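Local coordinates for protein B-agarase (Agarivorans gilvus, PDB 5Z6P) that is a glycoside hydrolase family 50 beta-agarase that hydrolyses agarose, probably by cutting its beta-galactosidic linkages, at residues Trp87-Phe99 and Pro131-Gly143. Numbering follows the deposited sequence.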
loop_
_atom_site.group_PDB
_atom_site.type_symbol
_atom_site.label_atom_id
_atom_site.label_comp_id
_atom_site.label_asym_id
_atom_site.label_seq_id
_atom_site.Cartn_x
_atom_site.Cartn_y
_atom_site.Cartn_z
ATOM N N TRP A 87 -20.245 -24.492 -10.219
ATOM C CA TRP A 87 -20.198 -25.328 -9.028
ATOM C C TRP A 87 -21.233 -24.865 -8.021
ATOM O O TRP A 87 -21.399 -23.668 -7.817
ATOM C CB TRP A 87 -18.819 -25.285 -8.372
ATOM C CG TRP A 87 -17.743 -26.085 -9.033
ATOM C CD1 TRP A 87 -17.776 -27.405 -9.344
ATOM C CD2 TRP A 87 -16.444 -25.614 -9.414
ATOM N NE1 TRP A 87 -16.591 -27.785 -9.916
ATOM C CE2 TRP A 87 -15.752 -26.701 -9.964
ATOM C CE3 TRP A 87 -15.804 -24.373 -9.344
ATOM C CZ2 TRP A 87 -14.455 -26.590 -10.448
ATOM C CZ3 TRP A 87 -14.515 -24.265 -9.827
ATOM C CH2 TRP A 87 -13.856 -25.364 -10.372
ATOM N N ASP A 88 -21.925 -25.814 -7.400
ATOM C CA ASP A 88 -22.787 -25.528 -6.266
ATOM C C ASP A 88 -22.116 -26.100 -5.033
ATOM O O ASP A 88 -22.107 -27.313 -4.835
ATOM C CB ASP A 88 -24.186 -26.124 -6.446
ATOM C CG ASP A 88 -25.124 -25.789 -5.282
ATOM O OD1 ASP A 88 -24.816 -24.866 -4.503
ATOM O OD2 ASP A 88 -26.176 -26.448 -5.142
ATOM N N TRP A 89 -21.537 -25.223 -4.222
ATOM C CA TRP A 89 -20.784 -25.638 -3.046
ATOM C C TRP A 89 -21.425 -25.151 -1.744
ATOM O O TRP A 89 -20.791 -25.169 -0.688
ATOM C CB TRP A 89 -19.340 -25.126 -3.137
ATOM C CG TRP A 89 -18.509 -25.831 -4.170
ATOM C CD1 TRP A 89 -18.844 -26.949 -4.858
ATOM C CD2 TRP A 89 -17.201 -25.457 -4.628
ATOM N NE1 TRP A 89 -17.833 -27.300 -5.717
ATOM C CE2 TRP A 89 -16.815 -26.396 -5.597
ATOM C CE3 TRP A 89 -16.324 -24.418 -4.313
ATOM C CZ2 TRP A 89 -15.593 -26.330 -6.254
ATOM C CZ3 TRP A 89 -15.116 -24.352 -4.968
ATOM C CH2 TRP A 89 -14.759 -25.305 -5.925
ATOM N N SER A 90 -22.684 -24.724 -1.823
ATOM C CA SER A 90 -23.385 -24.136 -0.678
ATOM C C SER A 90 -23.995 -25.185 0.254
ATOM O O SER A 90 -24.564 -24.852 1.289
ATOM C CB SER A 90 -24.482 -23.187 -1.165
ATOM O OG SER A 90 -25.412 -23.868 -1.990
ATOM N N ASP A 91 -23.873 -26.450 -0.117
ATOM C CA ASP A 91 -24.456 -27.532 0.660
ATOM C C ASP A 91 -23.405 -28.324 1.422
ATOM O O ASP A 91 -23.698 -29.386 1.954
ATOM C CB ASP A 91 -25.239 -28.475 -0.260
ATOM C CG ASP A 91 -24.358 -29.093 -1.348
ATOM O OD1 ASP A 91 -23.631 -28.336 -2.036
ATOM O OD2 ASP A 91 -24.383 -30.336 -1.508
ATOM N N LEU A 92 -22.181 -27.808 1.475
ATOM C CA LEU A 92 -21.057 -28.580 1.992
ATOM C C LEU A 92 -20.759 -28.296 3.460
ATOM O O LEU A 92 -19.928 -28.962 4.073
ATOM C CB LEU A 92 -19.809 -28.300 1.158
ATOM C CG LEU A 92 -19.938 -28.473 -0.357
ATOM C CD1 LEU A 92 -18.663 -28.008 -1.049
ATOM C CD2 LEU A 92 -20.247 -29.914 -0.716
ATOM N N GLY A 93 -21.442 -27.307 4.020
ATOM C CA GLY A 93 -21.117 -26.843 5.354
ATOM C C GLY A 93 -19.894 -25.952 5.291
ATOM O O GLY A 93 -19.625 -25.334 4.256
ATOM N N ASN A 94 -19.153 -25.887 6.390
ATOM C CA ASN A 94 -17.925 -25.106 6.445
ATOM C C ASN A 94 -16.784 -25.824 5.744
ATOM O O ASN A 94 -16.459 -26.952 6.089
ATOM C CB ASN A 94 -17.542 -24.819 7.893
ATOM C CG ASN A 94 -18.551 -23.938 8.599
ATOM O OD1 ASN A 94 -19.195 -23.086 7.986
ATOM N ND2 ASN A 94 -18.689 -24.136 9.898
ATOM N N PHE A 95 -16.163 -25.164 4.776
ATOM C CA PHE A 95 -15.144 -25.818 3.955
ATOM C C PHE A 95 -14.136 -24.854 3.324
ATOM O O PHE A 95 -14.356 -23.644 3.277
ATOM C CB PHE A 95 -15.820 -26.615 2.841
ATOM C CG PHE A 95 -16.330 -25.759 1.725
ATOM C CD1 PHE A 95 -17.554 -25.126 1.828
ATOM C CD2 PHE A 95 -15.582 -25.573 0.581
ATOM C CE1 PHE A 95 -18.018 -24.337 0.817
ATOM C CE2 PHE A 95 -16.043 -24.774 -0.443
ATOM C CZ PHE A 95 -17.263 -24.155 -0.326
ATOM N N CYS A 96 -13.047 -25.424 2.815
ATOM C CA CYS A 96 -12.058 -24.692 2.029
ATOM C C CYS A 96 -11.858 -25.292 0.633
ATOM O O CYS A 96 -11.928 -26.508 0.434
ATOM C CB CYS A 96 -10.704 -24.668 2.736
ATOM S SG CYS A 96 -10.701 -23.974 4.392
ATOM N N PHE A 97 -11.612 -24.422 -0.334
ATOM C CA PHE A 97 -10.985 -24.846 -1.569
ATOM C C PHE A 97 -9.494 -25.005 -1.257
ATOM O O PHE A 97 -8.885 -24.123 -0.663
ATOM C CB PHE A 97 -11.230 -23.839 -2.695
ATOM C CG PHE A 97 -10.395 -24.084 -3.912
ATOM C CD1 PHE A 97 -10.723 -25.091 -4.800
ATOM C CD2 PHE A 97 -9.269 -23.317 -4.161
ATOM C CE1 PHE A 97 -9.942 -25.326 -5.924
ATOM C CE2 PHE A 97 -8.483 -23.550 -5.282
ATOM C CZ PHE A 97 -8.821 -24.553 -6.161
ATOM N N ALA A 98 -8.917 -26.142 -1.620
ATOM C CA ALA A 98 -7.553 -26.445 -1.221
ATOM C C ALA A 98 -6.746 -27.103 -2.339
ATOM O O ALA A 98 -7.299 -27.684 -3.266
ATOM C CB ALA A 98 -7.558 -27.330 -0.002
ATOM N N PHE A 99 -5.431 -26.986 -2.241
ATOM C CA PHE A 99 -4.523 -27.693 -3.132
ATOM C C PHE A 99 -3.141 -27.720 -2.506
ATOM O O PHE A 99 -2.850 -26.965 -1.583
ATOM C CB PHE A 99 -4.470 -27.037 -4.516
ATOM C CG PHE A 99 -4.028 -25.600 -4.497
ATOM C CD1 PHE A 99 -4.954 -24.581 -4.353
ATOM C CD2 PHE A 99 -2.692 -25.269 -4.632
ATOM C CE1 PHE A 99 -4.556 -23.263 -4.339
ATOM C CE2 PHE A 99 -2.292 -23.952 -4.625
ATOM C CZ PHE A 99 -3.226 -22.954 -4.464
ATOM N N PRO A 131 10.122 -22.334 -1.108
ATOM C CA PRO A 131 10.926 -23.438 -1.645
ATOM C C PRO A 131 11.096 -24.522 -0.578
ATOM O O PRO A 131 11.054 -24.208 0.601
ATOM C CB PRO A 131 12.266 -22.780 -1.980
ATOM C CG PRO A 131 12.022 -21.308 -1.906
ATOM C CD PRO A 131 10.918 -21.113 -0.925
ATOM N N GLY A 132 11.270 -25.777 -0.968
ATOM C CA GLY A 132 11.384 -26.843 0.014
ATOM C C GLY A 132 10.166 -27.747 0.062
ATOM O O GLY A 132 9.577 -28.059 -0.966
ATOM N N LYS A 133 9.779 -28.162 1.265
ATOM C CA LYS A 133 8.790 -29.223 1.409
ATOM C C LYS A 133 7.432 -28.822 0.826
ATOM O O LYS A 133 7.134 -27.646 0.628
ATOM C CB LYS A 133 8.650 -29.631 2.885
ATOM C CG LYS A 133 8.415 -28.484 3.859
ATOM C CD LYS A 133 8.357 -28.991 5.297
ATOM C CE LYS A 133 8.310 -27.855 6.302
ATOM N NZ LYS A 133 7.141 -26.956 6.089
ATOM N N GLN A 134 6.628 -29.819 0.501
ATOM C CA GLN A 134 5.283 -29.558 0.041
ATOM C C GLN A 134 4.469 -28.855 1.140
ATOM O O GLN A 134 4.547 -29.210 2.309
ATOM C CB GLN A 134 4.631 -30.875 -0.390
ATOM C CG GLN A 134 3.404 -30.761 -1.267
ATOM C CD GLN A 134 3.018 -32.103 -1.910
ATOM O OE1 GLN A 134 3.840 -32.768 -2.540
ATOM N NE2 GLN A 134 1.762 -32.503 -1.735
ATOM N N GLN A 135 3.746 -27.814 0.741
ATOM C CA GLN A 135 2.721 -27.158 1.557
ATOM C C GLN A 135 1.298 -27.520 1.167
ATOM O O GLN A 135 1.027 -27.629 -0.009
ATOM C CB GLN A 135 2.830 -25.644 1.411
ATOM C CG GLN A 135 3.904 -24.767 2.134
ATOM C CD GLN A 135 5.119 -24.453 1.271
ATOM O OE1 GLN A 135 6.146 -25.072 1.480
ATOM N NE2 GLN A 135 4.901 -23.780 0.133
ATOM N N SER A 136 0.378 -27.578 2.124
ATOM C CA SER A 136 -1.055 -27.585 1.810
ATOM C C SER A 136 -1.633 -26.192 1.998
ATOM O O SER A 136 -1.347 -25.548 2.992
ATOM C CB SER A 136 -1.837 -28.573 2.679
ATOM O OG SER A 136 -1.745 -29.884 2.160
ATOM N N PHE A 137 -2.445 -25.730 1.051
ATOM C CA PHE A 137 -3.024 -24.395 1.121
ATOM C C PHE A 137 -4.541 -24.462 1.143
ATOM O O PHE A 137 -5.136 -25.247 0.430
ATOM C CB PHE A 137 -2.542 -23.531 -0.048
ATOM C CG PHE A 137 -1.063 -23.295 -0.045
ATOM C CD1 PHE A 137 -0.517 -22.288 0.719
ATOM C CD2 PHE A 137 -0.215 -24.106 -0.777
ATOM C CE1 PHE A 137 0.833 -22.080 0.747
ATOM C CE2 PHE A 137 1.128 -23.894 -0.766
ATOM C CZ PHE A 137 1.660 -22.877 0.004
ATOM N N MET A 138 -5.157 -23.639 1.985
ATOM C CA MET A 138 -6.602 -23.650 2.177
ATOM C C MET A 138 -7.183 -22.259 1.989
ATOM O O MET A 138 -6.700 -21.295 2.581
ATOM C CB MET A 138 -6.960 -24.158 3.569
ATOM C CG MET A 138 -6.330 -25.484 3.957
ATOM S SD MET A 138 -7.488 -26.851 3.783
ATOM C CE MET A 138 -8.537 -26.657 5.230
ATOM N N VAL A 139 -8.213 -22.154 1.162
ATOM C CA VAL A 139 -8.935 -20.905 1.001
ATOM C C VAL A 139 -10.356 -21.102 1.530
ATOM O O VAL A 139 -11.167 -21.776 0.899
ATOM C CB VAL A 139 -8.975 -20.454 -0.461
ATOM C CG1 VAL A 139 -9.633 -19.095 -0.572
ATOM C CG2 VAL A 139 -7.575 -20.416 -1.033
ATOM N N GLU A 140 -10.643 -20.534 2.701
ATOM C CA GLU A 140 -11.906 -20.794 3.376
ATOM C C GLU A 140 -13.015 -19.955 2.796
ATOM O O GLU A 140 -12.960 -18.734 2.816
ATOM C CB GLU A 140 -11.797 -20.541 4.879
ATOM C CG GLU A 140 -13.152 -20.632 5.589
ATOM C CD GLU A 140 -13.034 -20.914 7.078
ATOM O OE1 GLU A 140 -12.452 -21.956 7.450
ATOM O OE2 GLU A 140 -13.513 -20.084 7.871
ATOM N N LEU A 141 -14.022 -20.632 2.270
ATOM C CA LEU A 141 -15.127 -19.974 1.599
ATOM C C LEU A 141 -16.369 -19.931 2.488
ATOM O O LEU A 141 -17.319 -19.225 2.196
ATOM C CB LEU A 141 -15.437 -20.678 0.275
ATOM C CG LEU A 141 -14.437 -20.457 -0.866
ATOM C CD1 LEU A 141 -14.771 -21.317 -2.071
ATOM C CD2 LEU A 141 -14.394 -18.997 -1.258
ATOM N N LYS A 142 -16.362 -20.703 3.563
ATOM C CA LYS A 142 -17.447 -20.648 4.531
ATOM C C LYS A 142 -16.943 -21.090 5.893
ATOM O O LYS A 142 -16.177 -22.050 5.999
ATOM C CB LYS A 142 -18.638 -21.512 4.089
ATOM C CG LYS A 142 -19.772 -21.554 5.122
ATOM C CD LYS A 142 -21.161 -21.524 4.490
ATOM C CE LYS A 142 -21.544 -22.878 3.925
ATOM N NZ LYS A 142 -22.961 -22.935 3.474
ATOM N N GLY A 143 -17.363 -20.372 6.930
ATOM C CA GLY A 143 -16.986 -20.700 8.293
ATOM C C GLY A 143 -18.071 -20.357 9.299
ATOM O O GLY A 143 -18.221 -21.048 10.307
#
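F97 and V139 form a hydrogen-bonded pair between antiparallel strands 95-103 and 135-140 in the CBM-like domain of this agarase. V139 N reaches F97 O at 2.8 Å, and F97 N returns a bond to V139 O. F99 and F137 repeat the exchange, F137 N lying 2.9 Å from F99 O. Toward the other end a classic beta bulge sets both L141 and K142 against F95: L141 N gives F95 O a bond of 157° at the hydrogen, whereas the one from F95 N to K142 O is weak.

One face carries the apolar side chains of F95, F97, F99, F137 and V139, large or branched residues suited to a buried layer; I113 and I115 of strand 109-117 pack against F99 and V139 respectively, and I188 of strand 185-193 against F97. At the bulge L141 joins this layer, its CB 4.0 Å from F95 CZ and its CD1 at the edge of the W89 indole. On the reverse face small C96 and A98 accept the flexible M138, whose chain bends at chi2 (-101°) and chi3, bringing CE within 3.5 Å of C96 SG and SD beside A98 CB. Buried E140 shares that face, its carboxylate hydrogen-bonded to C151 N through OE2 and to S211 OG through OE1.

Beyond the bulge the long K142 chain runs past G93, with CE 3.1 Å from G93 O, and ends in a weak hydrogen bond from NZ to S90 O, 3.3 Å away.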